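Local atomic coordinates of sniffer CG10964-PA (Drosophila melanogaster, PDB entry 1SNY), a protein that probably catalyses the NADPH-dependent reduction of carbonyl compounds, as a short-chain dehydrogenase/reductase with a Rossmann fold that binds NADP. Residues S216-T224 and L233-I242; P47-R58 and N73-R82. All coordinates share one frame; numbering follows the deposited sequence.

Contact 1: S216-T224 and L233-I242. With NAP (NADP nicotinamide-adenine-dinucleotide phosphate), chain B.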
loop_
_atom_site.group_PDB
_atom_site.type_symbol
_atom_site.label_atom_id
_atom_site.label_comp_id
_atom_site.label_asym_id
_atom_site.label_seq_id
_atom_site.Cartn_x
_atom_site.Cartn_y
_atom_site.Cartn_z
ATOM N N SER A 216 7.424 -7.108 9.824
ATOM C CA SER A 216 8.033 -6.495 8.658
ATOM C C SER A 216 9.420 -6.115 9.140
ATOM O O SER A 216 9.584 -5.644 10.270
ATOM C CB SER A 216 7.290 -5.229 8.235
ATOM O OG SER A 216 6.091 -5.546 7.557
ATOM N N LEU A 217 10.420 -6.308 8.297
ATOM C CA LEU A 217 11.769 -5.979 8.708
ATOM C C LEU A 217 12.532 -5.223 7.634
ATOM O O LEU A 217 12.538 -5.597 6.463
ATOM C CB LEU A 217 12.516 -7.269 9.106
ATOM C CG LEU A 217 13.937 -7.148 9.675
ATOM C CD1 LEU A 217 14.181 -8.274 10.671
ATOM C CD2 LEU A 217 14.965 -7.186 8.556
ATOM N N HIS A 218 13.153 -4.127 8.051
ATOM C CA HIS A 218 13.968 -3.304 7.173
ATOM C C HIS A 218 15.384 -3.802 7.416
ATOM O O HIS A 218 15.861 -3.793 8.549
ATOM C CB HIS A 218 13.848 -1.828 7.566
ATOM C CG HIS A 218 14.855 -0.942 6.904
ATOM N ND1 HIS A 218 14.953 -0.816 5.536
ATOM C CD2 HIS A 218 15.817 -0.140 7.424
ATOM C CE1 HIS A 218 15.931 0.022 5.240
ATOM N NE2 HIS A 218 16.471 0.447 6.368
ATOM N N PRO A 219 16.068 -4.258 6.359
ATOM C CA PRO A 219 17.432 -4.774 6.458
ATOM C C PRO A 219 18.487 -3.679 6.534
ATOM O O PRO A 219 19.684 -3.961 6.509
ATOM C CB PRO A 219 17.563 -5.601 5.187
ATOM C CG PRO A 219 16.810 -4.746 4.197
ATOM C CD PRO A 219 15.569 -4.367 4.973
ATOM N N GLY A 220 18.036 -2.435 6.648
ATOM C CA GLY A 220 18.958 -1.316 6.678
ATOM C C GLY A 220 19.317 -1.034 5.231
ATOM O O GLY A 220 18.843 -1.738 4.337
ATOM N N TRP A 221 20.128 -0.012 4.979
ATOM C CA TRP A 221 20.523 0.287 3.605
ATOM C C TRP A 221 21.754 -0.564 3.296
ATOM O O TRP A 221 22.842 -0.314 3.817
ATOM C CB TRP A 221 20.836 1.780 3.447
ATOM C CG TRP A 221 21.034 2.193 2.017
ATOM C CD1 TRP A 221 20.725 1.465 0.902
ATOM C CD2 TRP A 221 21.564 3.439 1.547
ATOM N NE1 TRP A 221 21.030 2.176 -0.231
ATOM C CE2 TRP A 221 21.548 3.392 0.134
ATOM C CE3 TRP A 221 22.052 4.590 2.180
ATOM C CZ2 TRP A 221 22.003 4.454 -0.659
ATOM C CZ3 TRP A 221 22.504 5.646 1.392
ATOM C CH2 TRP A 221 22.475 5.567 -0.014
ATOM N N VAL A 222 21.569 -1.576 2.451
ATOM C CA VAL A 222 22.643 -2.507 2.104
ATOM C C VAL A 222 23.134 -2.378 0.664
ATOM O O VAL A 222 22.358 -2.078 -0.242
ATOM C CB VAL A 222 22.182 -3.965 2.334
ATOM C CG1 VAL A 222 23.355 -4.924 2.181
ATOM C CG2 VAL A 222 21.552 -4.092 3.714
ATOM N N LYS A 223 24.426 -2.630 0.465
ATOM C CA LYS A 223 25.042 -2.530 -0.853
ATOM C C LYS A 223 24.776 -3.701 -1.797
ATOM O O LYS A 223 25.663 -4.513 -2.051
ATOM C CB LYS A 223 26.557 -2.346 -0.723
ATOM C CG LYS A 223 26.985 -1.029 -0.113
ATOM C CD LYS A 223 28.487 -0.832 -0.239
ATOM C CE LYS A 223 29.261 -1.949 0.448
ATOM N NZ LYS A 223 30.735 -1.768 0.307
ATOM N N THR A 224 23.556 -3.781 -2.315
ATOM C CA THR A 224 23.194 -4.828 -3.266
ATOM C C THR A 224 22.880 -4.109 -4.572
ATOM O O THR A 224 23.032 -2.891 -4.658
ATOM C CB THR A 224 21.935 -5.590 -2.830
ATOM O OG1 THR A 224 20.824 -4.683 -2.785
ATOM C CG2 THR A 224 22.142 -6.218 -1.459
ATOM N N LEU A 233 25.895 -0.345 4.746
ATOM C CA LEU A 233 26.033 -1.731 5.174
ATOM C C LEU A 233 26.347 -2.678 4.017
ATOM O O LEU A 233 25.931 -2.449 2.882
ATOM C CB LEU A 233 24.747 -2.195 5.861
ATOM C CG LEU A 233 24.279 -1.449 7.114
ATOM C CD1 LEU A 233 22.904 -1.963 7.524
ATOM C CD2 LEU A 233 25.280 -1.643 8.245
ATOM N N ASP A 234 27.094 -3.736 4.316
ATOM C CA ASP A 234 27.423 -4.736 3.311
ATOM C C ASP A 234 26.450 -5.892 3.539
ATOM O O ASP A 234 25.691 -5.879 4.508
ATOM C CB ASP A 234 28.874 -5.209 3.462
ATOM C CG ASP A 234 29.147 -5.848 4.809
ATOM O OD1 ASP A 234 28.441 -6.810 5.168
ATOM O OD2 ASP A 234 30.076 -5.387 5.505
ATOM N N VAL A 235 26.464 -6.886 2.660
ATOM C CA VAL A 235 25.548 -8.014 2.792
ATOM C C VAL A 235 25.710 -8.849 4.070
ATOM O O VAL A 235 24.740 -9.063 4.801
ATOM C CB VAL A 235 25.646 -8.950 1.566
ATOM C CG1 VAL A 235 24.650 -10.087 1.698
ATOM C CG2 VAL A 235 25.384 -8.160 0.293
ATOM N N PRO A 236 26.932 -9.336 4.356
ATOM C CA PRO A 236 27.158 -10.147 5.561
ATOM C C PRO A 236 26.807 -9.429 6.864
ATOM O O PRO A 236 26.262 -10.034 7.791
ATOM C CB PRO A 236 28.646 -10.479 5.476
ATOM C CG PRO A 236 28.895 -10.516 4.006
ATOM C CD PRO A 236 28.151 -9.287 3.534
ATOM N N THR A 237 27.123 -8.140 6.932
ATOM C CA THR A 237 26.843 -7.351 8.126
ATOM C C THR A 237 25.343 -7.271 8.378
ATOM O O THR A 237 24.874 -7.480 9.501
ATOM C CB THR A 237 27.398 -5.919 7.991
ATOM O OG1 THR A 237 28.812 -5.973 7.768
ATOM C CG2 THR A 237 27.120 -5.119 9.257
ATOM N N SER A 238 24.591 -6.960 7.327
ATOM C CA SER A 238 23.145 -6.847 7.442
ATOM C C SER A 238 22.505 -8.197 7.721
ATOM O O SER A 238 21.850 -8.379 8.748
ATOM C CB SER A 238 22.549 -6.257 6.159
ATOM O OG SER A 238 21.135 -6.218 6.235
ATOM N N THR A 239 22.698 -9.144 6.809
ATOM C CA THR A 239 22.117 -10.473 6.961
ATOM C C THR A 239 22.545 -11.165 8.252
ATOM O O THR A 239 21.767 -11.915 8.844
ATOM C CB THR A 239 22.466 -11.381 5.757
ATOM O OG1 THR A 239 23.886 -11.495 5.633
ATOM C CG2 THR A 239 21.893 -10.797 4.470
ATOM N N GLY A 240 23.775 -10.911 8.690
ATOM C CA GLY A 240 24.246 -11.520 9.919
ATOM C C GLY A 240 23.385 -11.053 11.076
ATOM O O GLY A 240 22.892 -11.856 11.873
ATOM N N GLN A 241 23.191 -9.742 11.168
ATOM C CA GLN A 241 22.377 -9.180 12.234
ATOM C C GLN A 241 20.907 -9.557 12.043
ATOM O O GLN A 241 20.184 -9.774 13.017
ATOM C CB GLN A 241 22.527 -7.659 12.270
ATOM C CG GLN A 241 23.968 -7.187 12.386
ATOM C CD GLN A 241 24.075 -5.683 12.564
ATOM O OE1 GLN A 241 23.681 -5.137 13.598
ATOM N NE2 GLN A 241 24.606 -5.004 11.551
ATOM N N ILE A 242 20.465 -9.637 10.789
ATOM C CA ILE A 242 19.078 -10.000 10.506
ATOM C C ILE A 242 18.751 -11.385 11.061
ATOM O O ILE A 242 17.799 -11.548 11.832
ATOM C CB ILE A 242 18.785 -9.987 8.989
ATOM C CG1 ILE A 242 18.870 -8.551 8.459
ATOM C CG2 ILE A 242 17.402 -10.583 8.722
ATOM C CD1 ILE A 242 18.494 -8.400 6.995
HETATM P PA NAP B . 18.056 -7.494 -5.397
HETATM O O1A NAP B . 17.539 -6.850 -6.539
HETATM O O2A NAP B . 19.520 -7.780 -5.135
HETATM O O5B NAP B . 17.335 -8.908 -5.206
HETATM C C5B NAP B . 15.905 -9.017 -5.432
HETATM C C4B NAP B . 15.710 -10.565 -5.379
HETATM O O4B NAP B . 14.242 -10.811 -5.587
HETATM C C3B NAP B . 16.377 -11.361 -6.545
HETATM O O3B NAP B . 16.796 -12.621 -5.999
HETATM C C2B NAP B . 15.262 -11.465 -7.564
HETATM O O2B NAP B . 15.386 -12.489 -8.542
HETATM C C1B NAP B . 14.020 -11.680 -6.671
HETATM N N9A NAP B . 12.824 -11.385 -7.444
HETATM C C8A NAP B . 12.350 -10.223 -8.018
HETATM N N7A NAP B . 11.201 -10.370 -8.668
HETATM C C5A NAP B . 10.914 -11.717 -8.503
HETATM C C6A NAP B . 9.826 -12.474 -8.972
HETATM N N6A NAP B . 8.780 -12.035 -9.717
HETATM N N1A NAP B . 9.809 -13.841 -8.635
HETATM C C2A NAP B . 10.838 -14.414 -7.868
HETATM N N3A NAP B . 11.924 -13.689 -7.399
HETATM C C4A NAP B . 11.916 -12.345 -7.742
HETATM O O3 NAP B . 17.576 -6.712 -4.112
HETATM P PN NAP B . 17.847 -6.895 -2.570
HETATM O O1N NAP B . 18.550 -5.720 -2.030
HETATM O O2N NAP B . 18.525 -8.210 -2.415
HETATM O O5D NAP B . 16.379 -6.884 -1.976
HETATM C C5D NAP B . 15.964 -7.918 -1.019
HETATM C C4D NAP B . 14.722 -7.423 -0.299
HETATM O O4D NAP B . 15.088 -6.385 0.646
HETATM C C3D NAP B . 13.621 -6.779 -1.203
HETATM O O3D NAP B . 12.301 -7.186 -0.770
HETATM C C2D NAP B . 13.887 -5.290 -1.040
HETATM O O2D NAP B . 12.775 -4.481 -1.355
HETATM C C1D NAP B . 14.273 -5.194 0.387
HETATM N N1N NAP B . 15.159 -4.076 0.780
HETATM C C2N NAP B . 16.485 -3.858 0.286
HETATM C C3N NAP B . 17.182 -2.741 0.773
HETATM C C7N NAP B . 18.608 -2.461 0.279
HETATM O O7N NAP B . 19.157 -1.478 0.741
HETATM N N7N NAP B . 19.190 -3.243 -0.591
HETATM C C4N NAP B . 16.581 -1.828 1.753
HETATM C C5N NAP B . 15.266 -2.097 2.204
HETATM C C6N NAP B . 14.538 -3.218 1.727
HETATM P P2B NAP B . 16.107 -12.258 -9.999
HETATM O O1X NAP B . 17.613 -12.344 -9.734
HETATM O O2X NAP B . 15.565 -13.415 -10.770
HETATM O O3X NAP B . 15.700 -10.878 -10.495
#

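Contact 2: P47-R58 and N73-R82. With NAP (NADP nicotinamide-adenine-dinucleotide phosphate), chain B.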
loop_
_atom_site.group_PDB
_atom_site.type_symbol
_atom_site.label_atom_id
_atom_site.label_comp_id
_atom_site.label_asym_id
_atom_site.label_seq_id
_atom_site.Cartn_x
_atom_site.Cartn_y
_atom_site.Cartn_z
ATOM N N PRO A 47 22.410 -24.803 12.163
ATOM C CA PRO A 47 21.744 -24.387 10.923
ATOM C C PRO A 47 20.437 -25.140 10.687
ATOM O O PRO A 47 20.231 -26.225 11.229
ATOM C CB PRO A 47 22.794 -24.686 9.856
ATOM C CG PRO A 47 23.509 -25.873 10.424
ATOM C CD PRO A 47 23.684 -25.483 11.872
ATOM N N PRO A 48 19.532 -24.571 9.880
ATOM C CA PRO A 48 18.260 -25.256 9.621
ATOM C C PRO A 48 18.465 -26.618 8.961
ATOM O O PRO A 48 19.417 -26.805 8.203
ATOM C CB PRO A 48 17.524 -24.280 8.702
ATOM C CG PRO A 48 18.060 -22.941 9.132
ATOM C CD PRO A 48 19.535 -23.224 9.282
ATOM N N GLN A 49 17.572 -27.561 9.250
ATOM C CA GLN A 49 17.650 -28.892 8.657
ATOM C C GLN A 49 17.189 -28.806 7.211
ATOM O O GLN A 49 17.696 -29.511 6.338
ATOM C CB GLN A 49 16.761 -29.887 9.416
ATOM C CG GLN A 49 16.703 -31.268 8.766
ATOM C CD GLN A 49 15.991 -32.308 9.619
ATOM O OE1 GLN A 49 15.973 -33.494 9.281
ATOM N NE2 GLN A 49 15.401 -31.870 10.730
ATOM N N HIS A 50 16.217 -27.935 6.963
ATOM C CA HIS A 50 15.690 -27.754 5.623
ATOM C C HIS A 50 15.663 -26.268 5.296
ATOM O O HIS A 50 14.918 -25.493 5.907
ATOM C CB HIS A 50 14.282 -28.341 5.519
ATOM C CG HIS A 50 14.217 -29.807 5.817
ATOM N ND1 HIS A 50 14.906 -30.747 5.080
ATOM C CD2 HIS A 50 13.535 -30.495 6.764
ATOM C CE1 HIS A 50 14.648 -31.952 5.559
ATOM N NE2 HIS A 50 13.818 -31.827 6.581
ATOM N N LEU A 51 16.496 -25.880 4.339
ATOM C CA LEU A 51 16.587 -24.493 3.917
ATOM C C LEU A 51 16.098 -24.415 2.475
ATOM O O LEU A 51 16.868 -24.662 1.550
ATOM C CB LEU A 51 18.042 -24.023 4.004
ATOM C CG LEU A 51 18.362 -22.538 4.205
ATOM C CD1 LEU A 51 19.869 -22.371 4.308
ATOM C CD2 LEU A 51 17.810 -21.702 3.061
ATOM N N PHE A 52 14.817 -24.100 2.287
ATOM C CA PHE A 52 14.258 -23.982 0.938
ATOM C C PHE A 52 14.556 -22.604 0.371
ATOM O O PHE A 52 14.332 -21.578 1.027
ATOM C CB PHE A 52 12.744 -24.217 0.935
ATOM C CG PHE A 52 12.344 -25.566 1.448
ATOM C CD1 PHE A 52 12.248 -25.800 2.814
ATOM C CD2 PHE A 52 12.095 -26.616 0.564
ATOM C CE1 PHE A 52 11.909 -27.058 3.296
ATOM C CE2 PHE A 52 11.755 -27.879 1.039
ATOM C CZ PHE A 52 11.662 -28.100 2.405
ATOM N N THR A 53 15.059 -22.590 -0.857
ATOM C CA THR A 53 15.424 -21.351 -1.524
ATOM C C THR A 53 14.841 -21.309 -2.923
ATOM O O THR A 53 14.979 -22.266 -3.687
ATOM C CB THR A 53 16.948 -21.228 -1.653
ATOM O OG1 THR A 53 17.441 -22.310 -2.453
ATOM C CG2 THR A 53 17.605 -21.288 -0.295
ATOM N N THR A 54 14.195 -20.201 -3.263
ATOM C CA THR A 54 13.617 -20.054 -4.588
ATOM C C THR A 54 14.509 -19.152 -5.428
ATOM O O THR A 54 15.308 -18.372 -4.903
ATOM C CB THR A 54 12.224 -19.397 -4.548
ATOM O OG1 THR A 54 12.362 -18.019 -4.174
ATOM C CG2 THR A 54 11.325 -20.101 -3.550
ATOM N N CYS A 55 14.369 -19.276 -6.739
ATOM C CA CYS A 55 15.110 -18.464 -7.691
ATOM C C CYS A 55 14.442 -18.745 -9.024
ATOM O O CYS A 55 13.885 -19.824 -9.219
ATOM C CB CYS A 55 16.602 -18.833 -7.716
ATOM S SG CYS A 55 17.022 -20.470 -8.354
ATOM N N ARG A 56 14.472 -17.774 -9.929
ATOM C CA ARG A 56 13.816 -17.936 -11.218
ATOM C C ARG A 56 14.592 -18.727 -12.264
ATOM O O ARG A 56 13.995 -19.353 -13.140
ATOM C CB ARG A 56 13.434 -16.562 -11.774
ATOM C CG ARG A 56 12.386 -15.856 -10.925
ATOM C CD ARG A 56 11.784 -14.656 -11.633
ATOM N NE ARG A 56 12.698 -13.520 -11.690
ATOM C CZ ARG A 56 12.381 -12.342 -12.218
ATOM N NH1 ARG A 56 11.174 -12.152 -12.735
ATOM N NH2 ARG A 56 13.262 -11.352 -12.219
ATOM N N ASN A 57 15.916 -18.704 -12.173
ATOM C CA ASN A 57 16.743 -19.429 -13.126
ATOM C C ASN A 57 17.814 -20.221 -12.392
ATOM O O ASN A 57 18.849 -19.675 -12.003
ATOM C CB ASN A 57 17.392 -18.451 -14.111
ATOM C CG ASN A 57 18.125 -19.157 -15.241
ATOM O OD1 ASN A 57 17.552 -19.992 -15.943
ATOM N ND2 ASN A 57 19.396 -18.820 -15.424
ATOM N N ARG A 58 17.558 -21.509 -12.192
ATOM C CA ARG A 58 18.518 -22.360 -11.504
ATOM C C ARG A 58 19.800 -22.448 -12.323
ATOM O O ARG A 58 20.893 -22.554 -11.765
ATOM C CB ARG A 58 17.934 -23.757 -11.285
ATOM C CG ARG A 58 18.842 -24.676 -10.490
ATOM C CD ARG A 58 18.098 -25.904 -9.997
ATOM N NE ARG A 58 18.883 -26.642 -9.011
ATOM C CZ ARG A 58 18.399 -27.608 -8.238
ATOM N NH1 ARG A 58 17.125 -27.964 -8.332
ATOM N NH2 ARG A 58 19.189 -28.212 -7.361
ATOM N N ASN A 73 21.419 -29.521 3.161
ATOM C CA ASN A 73 20.259 -29.008 3.881
ATOM C C ASN A 73 19.587 -27.932 3.028
ATOM O O ASN A 73 18.461 -27.513 3.297
ATOM C CB ASN A 73 20.664 -28.452 5.254
ATOM C CG ASN A 73 21.708 -27.356 5.166
ATOM O OD1 ASN A 73 22.668 -27.454 4.404
ATOM N ND2 ASN A 73 21.537 -26.313 5.970
ATOM N N ILE A 74 20.285 -27.503 1.983
ATOM C CA ILE A 74 19.756 -26.501 1.067
ATOM C C ILE A 74 18.891 -27.191 0.015
ATOM O O ILE A 74 19.276 -28.221 -0.537
ATOM C CB ILE A 74 20.898 -25.733 0.348
ATOM C CG1 ILE A 74 21.691 -24.902 1.364
ATOM C CG2 ILE A 74 20.324 -24.843 -0.744
ATOM C CD1 ILE A 74 22.832 -24.093 0.752
ATOM N N HIS A 75 17.715 -26.629 -0.243
ATOM C CA HIS A 75 16.793 -27.170 -1.241
ATOM C C HIS A 75 16.452 -26.044 -2.211
ATOM O O HIS A 75 15.897 -25.020 -1.808
ATOM C CB HIS A 75 15.503 -27.660 -0.576
ATOM C CG HIS A 75 15.706 -28.773 0.404
ATOM N ND1 HIS A 75 15.814 -30.092 0.022
ATOM C CD2 HIS A 75 15.822 -28.763 1.754
ATOM C CE1 HIS A 75 15.986 -30.847 1.093
ATOM N NE2 HIS A 75 15.996 -30.065 2.157
ATOM N N ILE A 76 16.781 -26.226 -3.485
ATOM C CA ILE A 76 16.490 -25.203 -4.476
ATOM C C ILE A 76 15.177 -25.484 -5.197
ATOM O O ILE A 76 14.986 -26.553 -5.771
ATOM C CB ILE A 76 17.619 -25.093 -5.517
ATOM C CG1 ILE A 76 18.944 -24.803 -4.808
ATOM C CG2 ILE A 76 17.294 -23.987 -6.519
ATOM C CD1 ILE A 76 20.127 -24.642 -5.748
ATOM N N LEU A 77 14.271 -24.514 -5.150
ATOM C CA LEU A 77 12.973 -24.631 -5.804
ATOM C C LEU A 77 12.923 -23.540 -6.867
ATOM O O LEU A 77 13.175 -22.369 -6.569
ATOM C CB LEU A 77 11.846 -24.420 -4.786
ATOM C CG LEU A 77 11.876 -25.310 -3.536
ATOM C CD1 LEU A 77 10.828 -24.842 -2.528
ATOM C CD2 LEU A 77 11.628 -26.749 -3.931
ATOM N N GLU A 78 12.608 -23.914 -8.103
ATOM C CA GLU A 78 12.552 -22.935 -9.183
ATOM C C GLU A 78 11.123 -22.493 -9.458
ATOM O O GLU A 78 10.232 -23.318 -9.674
ATOM C CB GLU A 78 13.188 -23.502 -10.454
ATOM C CG GLU A 78 13.291 -22.484 -11.583
ATOM C CD GLU A 78 14.094 -22.994 -12.764
ATOM O OE1 GLU A 78 15.343 -23.041 -12.666
ATOM O OE2 GLU A 78 13.473 -23.354 -13.787
ATOM N N ILE A 79 10.912 -21.180 -9.457
ATOM C CA ILE A 79 9.583 -20.632 -9.673
ATOM C C ILE A 79 9.621 -19.119 -9.830
ATOM O O ILE A 79 10.508 -18.454 -9.293
ATOM C CB ILE A 79 8.665 -20.969 -8.465
ATOM C CG1 ILE A 79 7.327 -20.235 -8.579
ATOM C CG2 ILE A 79 9.362 -20.573 -7.166
ATOM C CD1 ILE A 79 6.358 -20.560 -7.461
ATOM N N ASP A 80 8.670 -18.582 -10.589
ATOM C CA ASP A 80 8.563 -17.135 -10.740
ATOM C C ASP A 80 7.320 -16.819 -9.914
ATOM O O ASP A 80 6.197 -17.153 -10.298
ATOM C CB ASP A 80 8.360 -16.721 -12.202
ATOM C CG ASP A 80 8.306 -15.208 -12.372
ATOM O OD1 ASP A 80 8.919 -14.678 -13.325
ATOM O OD2 ASP A 80 7.638 -14.544 -11.547
ATOM N N LEU A 81 7.539 -16.195 -8.763
ATOM C CA LEU A 81 6.460 -15.872 -7.838
ATOM C C LEU A 81 5.210 -15.221 -8.435
ATOM O O LEU A 81 4.158 -15.201 -7.798
ATOM C CB LEU A 81 7.026 -15.028 -6.690
ATOM C CG LEU A 81 8.090 -15.800 -5.890
ATOM C CD1 LEU A 81 8.649 -14.936 -4.773
ATOM C CD2 LEU A 81 7.471 -17.063 -5.311
ATOM N N ARG A 82 5.316 -14.702 -9.655
ATOM C CA ARG A 82 4.171 -14.076 -10.312
ATOM C C ARG A 82 3.169 -15.123 -10.805
ATOM O O ARG A 82 2.026 -14.800 -11.130
ATOM C CB ARG A 82 4.641 -13.209 -11.486
ATOM C CG ARG A 82 5.409 -11.965 -11.064
ATOM C CD ARG A 82 5.940 -11.189 -12.259
ATOM N NE ARG A 82 6.919 -11.964 -13.018
ATOM C CZ ARG A 82 7.669 -11.472 -14.000
ATOM N NH1 ARG A 82 7.560 -10.197 -14.348
ATOM N NH2 ARG A 82 8.535 -12.256 -14.631
HETATM P PA NAP B . 18.056 -7.494 -5.397
HETATM O O1A NAP B . 17.539 -6.850 -6.539
HETATM O O2A NAP B . 19.520 -7.780 -5.135
HETATM O O5B NAP B . 17.335 -8.908 -5.206
HETATM C C5B NAP B . 15.905 -9.017 -5.432
HETATM C C4B NAP B . 15.710 -10.565 -5.379
HETATM O O4B NAP B . 14.242 -10.811 -5.587
HETATM C C3B NAP B . 16.377 -11.361 -6.545
HETATM O O3B NAP B . 16.796 -12.621 -5.999
HETATM C C2B NAP B . 15.262 -11.465 -7.564
HETATM O O2B NAP B . 15.386 -12.489 -8.542
HETATM C C1B NAP B . 14.020 -11.680 -6.671
HETATM N N9A NAP B . 12.824 -11.385 -7.444
HETATM C C8A NAP B . 12.350 -10.223 -8.018
HETATM N N7A NAP B . 11.201 -10.370 -8.668
HETATM C C5A NAP B . 10.914 -11.717 -8.503
HETATM C C6A NAP B . 9.826 -12.474 -8.972
HETATM N N6A NAP B . 8.780 -12.035 -9.717
HETATM N N1A NAP B . 9.809 -13.841 -8.635
HETATM C C2A NAP B . 10.838 -14.414 -7.868
HETATM N N3A NAP B . 11.924 -13.689 -7.399
HETATM C C4A NAP B . 11.916 -12.345 -7.742
HETATM O O3 NAP B . 17.576 -6.712 -4.112
HETATM P PN NAP B . 17.847 -6.895 -2.570
HETATM O O1N NAP B . 18.550 -5.720 -2.030
HETATM O O2N NAP B . 18.525 -8.210 -2.415
HETATM O O5D NAP B . 16.379 -6.884 -1.976
HETATM C C5D NAP B . 15.964 -7.918 -1.019
HETATM C C4D NAP B . 14.722 -7.423 -0.299
HETATM O O4D NAP B . 15.088 -6.385 0.646
HETATM C C3D NAP B . 13.621 -6.779 -1.203
HETATM O O3D NAP B . 12.301 -7.186 -0.770
HETATM C C2D NAP B . 13.887 -5.290 -1.040
HETATM O O2D NAP B . 12.775 -4.481 -1.355
HETATM C C1D NAP B . 14.273 -5.194 0.387
HETATM N N1N NAP B . 15.159 -4.076 0.780
HETATM C C2N NAP B . 16.485 -3.858 0.286
HETATM C C3N NAP B . 17.182 -2.741 0.773
HETATM C C7N NAP B . 18.608 -2.461 0.279
HETATM O O7N NAP B . 19.157 -1.478 0.741
HETATM N N7N NAP B . 19.190 -3.243 -0.591
HETATM C C4N NAP B . 16.581 -1.828 1.753
HETATM C C5N NAP B . 15.266 -2.097 2.204
HETATM C C6N NAP B . 14.538 -3.218 1.727
HETATM P P2B NAP B . 16.107 -12.258 -9.999
HETATM O O1X NAP B . 17.613 -12.344 -9.734
HETATM O O2X NAP B . 15.565 -13.415 -10.770
HETATM O O3X NAP B . 15.700 -10.878 -10.495
#

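Contact 1: S216-T224 and L233-I242
Ser238 donates its OG to Pro219 O at 2.7 Å, in the carbonyl plane and on a lone pair, pinning the first full turn of helix 235-248 to the loop that leaves strand 213-217. The two segments belong to one beta-alpha-beta unit of the Rossmann fold, and this loop, with its Pro-Gly pair, forms a wall of the nicotinamide site. Farther along, a single bridge pairs Val222 with Leu233: Leu233 N reaches Trp221 O at 3.2 Å and Lys223 N reaches Leu233 O at 2.9 Å. Within the bridged backbone Val222 N donates to NADP O7N at 3.0 Å, and Val222 O takes a weak bond from N7N. Thr224 OG1 donates to the phosphate oxygen O1N of the cofactor at 2.6 Å, and accepts a hydrogen bond from Gly227 N. Asp234 caps the helix, its OD1 accepting from Thr237 N. Beyond these bonds the packing is mostly through carbon atoms. The two methyls of Val222 divide the work: CG1, anti to the backbone N (chi1 -171°), lies against the Asp234 carbonyl, while CG2 presses on Ser238 CB at a tight 3.4 Å. Leu33 of helix 32-42 also touches Val222 and Pro219. At the inner end Ile242 CD1 meets Leu217 CD2 and sits 3.5 Å from Pro219 CB, while the CG and CD of that proline face the nicotinamide ring.

Contact 2: P47-R58 and N73-R82
Arg56 and Arg82 bring their guanidinium groups together, NH1 to NH2 at 3.3 Å, around the carboxylate of Asp80, which probably offsets their like charges. Arg82 grips Asp80 side-on, NH2 on OD1 at 2.8 Å and NE on OD2, while its backbone N closes an Asx turn on OD2. Arg56 NH1 adds a weak salt bridge to OD1, its guanidinium plane turned 74° from the carboxylate. A bend at chi3 (-74°) brings the Arg56 guanidinium over the adenine, one face against the ring, with NE bonded to O2X of the 2'-phosphate at 3.0 Å and NH2 to O3X. This recognition of the 2'-phosphate is consistent with a preference for NADP(H). Asp80 OD2 and Leu81 N make weak bonds to adenine N6A and N1A.

Behind this site the strands run parallel in the Rossmann sheet. His75 O accepts both Thr53 N at 2.7 Å and, from above its carbonyl plane, Thr53 OG1. Phe52 and His75 form an offset stack with planes 22° apart, and His75 NE2 shares a hydrogen bond with His50 ND1 at 3.2 Å. On the other face the extended Arg58 lays its guanidinium flat over Ile76 CB at 3.8 Å, and NE forms a salt bridge with Glu65. The backbone N of Arg58 donates to Glu78 OE1 at 2.7 Å, from the anti side and tilted well out of the carboxylate plane.

Strand 74-78 is the outermost strand at this end of the sheet, and strand 50-55 joins it to strand 23-26 by backbone hydrogen bonds. Helix 87-98 covers Phe52 and Leu77 on one face, whereas helix 32-42 packs against Leu51 and Thr53 on the other.

How the contacts relate
Contact 2 comes first along the chain and is complete before contact 1 begins. Both belong to the same seven-stranded parallel sheet: contact 2 joins strands 50-55 and 74-78 at one edge, whereas contact 1 starts from strand 213-217, next to the last strand, 257-258, at the other. Their centres lie 20 Å apart and their nearest atoms about 11 Å, so they do not touch directly. Helix 32-42 and the cofactor connect them. NADP spans the gap, its adenine and 2'-phosphate held at contact 2 and its nicotinamide at contact 1. The two halves of the Rossmann fold thus each hold one end of a single extended dinucleotide.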